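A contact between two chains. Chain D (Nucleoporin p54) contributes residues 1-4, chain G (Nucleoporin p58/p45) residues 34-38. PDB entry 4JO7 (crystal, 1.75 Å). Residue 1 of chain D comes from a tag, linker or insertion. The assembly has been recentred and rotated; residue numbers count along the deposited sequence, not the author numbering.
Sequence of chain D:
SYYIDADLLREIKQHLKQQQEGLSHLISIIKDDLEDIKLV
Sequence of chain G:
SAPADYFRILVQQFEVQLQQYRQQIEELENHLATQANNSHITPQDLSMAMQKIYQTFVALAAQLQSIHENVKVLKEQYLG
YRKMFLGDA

Chain D (1-4) SYYI
Chain G 34-38: TQANN

Two short segments, neither with regular helix or strand, run roughly antiparallel and bury 206 Å² in total. D:Tyr2 to D:Ile4 and G:Thr34 to G:Asn37 are extended. The nearest CA pair is D:Tyr2 CA and G:Gln35 CA, 7.3 Å apart; side chains meet backbone groups across the gap.

D:Ser1, a tag residue, has psi 152° and chi1 p (71°), its CA-to-CB bond sideways to chain G. D:Ser1 O lies 3.0 Å from G:Gln35 OE1. Two oxygens so near are unfavourable as modelled, and the amide is probably turned over; turned back, this may be a hydrogen bond. The CA-to-CB bond of G:Gln35 (-125/154) points toward chain D, and its long, flexible side chain (chi1 -147°, between wells; chi2 t, -159°; chi3 96°) reaches the carbonyl.

D:Tyr2 (-151/91) supplies the largest chain D surface. Its CA-to-CB bond points sideways, but chi1 t (-170°) and chi2 88° bring the ring nearer chain G. A long, flat aromatic suits this place, touching three successive residues. D:Tyr2 CD1 lies 4.1 Å from G:Ala36 O, at the ring edge; G:Ala36 (-67/135) turns its methyl away. D:Tyr2 CE1 packs 4.0 Å from G:Asn37 CB. The CA-to-CB bond of G:Asn37 (-156/154; chi1 p, 63°; chi2 94°) points toward chain D. G:Asn37 ND2 donates a hydrogen bond to G:Gln35 O (2.9 Å, 149°), tying the side chain to the backbone two residues earlier.

D:Tyr3 (-82/130; chi1 m, -78°; chi2 -89°) is peripheral: D:Tyr3 N is 3.7 Å and D:Tyr3 CB 4.8 Å from G:Gln35 NE2. D:Ile4 (-128/153; chi1 p, 64°; chi2 92°, between wells) makes no contact, its side-chain end leading away. Both CA-to-CB bonds point sideways. G:Thr34 (-86/117; chi1 m, -49°) points its CA-to-CB bond away, and G:Asn38 (-50/-33) is out of reach.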

# COMPACT_ATOMS: atom_id res chain seq x y z
N SER D 1 -21.73 27.57 -25.20
CA SER D 1 -21.14 26.32 -25.65
C SER D 1 -19.67 26.27 -25.26
O SER D 1 -19.01 27.29 -25.14
CB SER D 1 -21.28 26.17 -27.16
OG SER D 1 -20.44 27.08 -27.85
N TYR D 2 -19.18 25.06 -25.07
CA TYR D 2 -17.78 24.85 -24.76
C TYR D 2 -17.43 23.48 -25.31
O TYR D 2 -17.61 22.47 -24.64
CB TYR D 2 -17.54 24.92 -23.25
CG TYR D 2 -16.08 24.97 -22.85
CD1 TYR D 2 -15.40 26.18 -22.75
CD2 TYR D 2 -15.38 23.80 -22.55
CE1 TYR D 2 -14.07 26.23 -22.38
CE2 TYR D 2 -14.05 23.84 -22.18
CZ TYR D 2 -13.40 25.06 -22.10
OH TYR D 2 -12.07 25.11 -21.73
N TYR D 3 -16.97 23.44 -26.55
CA TYR D 3 -16.70 22.17 -27.21
C TYR D 3 -15.34 21.60 -26.85
O TYR D 3 -14.31 22.28 -26.92
CB TYR D 3 -16.83 22.34 -28.72
CG TYR D 3 -18.27 22.35 -29.18
CD1 TYR D 3 -18.92 21.17 -29.51
CD2 TYR D 3 -18.99 23.53 -29.25
CE1 TYR D 3 -20.25 21.17 -29.90
CE2 TYR D 3 -20.31 23.55 -29.64
CZ TYR D 3 -20.93 22.36 -29.97
OH TYR D 3 -22.25 22.37 -30.36
N ILE D 4 -15.33 20.32 -26.47
CA ILE D 4 -14.10 19.60 -26.16
C ILE D 4 -14.03 18.30 -26.94
O ILE D 4 -15.06 17.72 -27.31
CB ILE D 4 -13.98 19.34 -24.64
CG1 ILE D 4 -15.09 18.41 -24.13
CG2 ILE D 4 -14.02 20.65 -23.88
CD1 ILE D 4 -14.73 16.95 -24.14
N THR G 34 -7.68 26.89 -26.41
CA THR G 34 -8.12 27.93 -25.48
C THR G 34 -9.47 28.50 -25.90
O THR G 34 -9.60 29.08 -26.98
CB THR G 34 -7.10 29.10 -25.43
OG1 THR G 34 -5.78 28.59 -25.24
CG2 THR G 34 -7.44 30.06 -24.29
N GLN G 35 -10.48 28.34 -25.05
CA GLN G 35 -11.77 28.99 -25.28
C GLN G 35 -12.15 29.82 -24.06
O GLN G 35 -11.72 29.54 -22.95
CB GLN G 35 -12.88 27.97 -25.59
CG GLN G 35 -13.93 28.51 -26.56
CD GLN G 35 -15.26 27.76 -26.50
OE1 GLN G 35 -16.19 28.18 -25.81
NE2 GLN G 35 -15.35 26.66 -27.25
N ALA G 36 -12.96 30.86 -24.28
CA ALA G 36 -13.36 31.75 -23.20
C ALA G 36 -14.26 31.03 -22.20
O ALA G 36 -15.17 30.31 -22.58
CB ALA G 36 -14.07 32.97 -23.77
N ASN G 37 -13.98 31.24 -20.91
CA ASN G 37 -14.77 30.62 -19.86
C ASN G 37 -14.68 31.40 -18.55
O ASN G 37 -13.71 32.10 -18.30
CB ASN G 37 -14.32 29.17 -19.64
CG ASN G 37 -12.89 29.07 -19.16
OD1 ASN G 37 -12.62 29.00 -17.96
ND2 ASN G 37 -11.95 29.06 -20.10
N ASN G 38 -15.72 31.26 -17.73
CA ASN G 38 -15.82 31.95 -16.46
C ASN G 38 -14.56 31.81 -15.60
O ASN G 38 -14.20 32.72 -14.86
CB ASN G 38 -17.02 31.42 -15.67
CG ASN G 38 -17.78 32.52 -14.95
OD1 ASN G 38 -17.82 33.67 -15.40
ND2 ASN G 38 -18.39 32.17 -13.82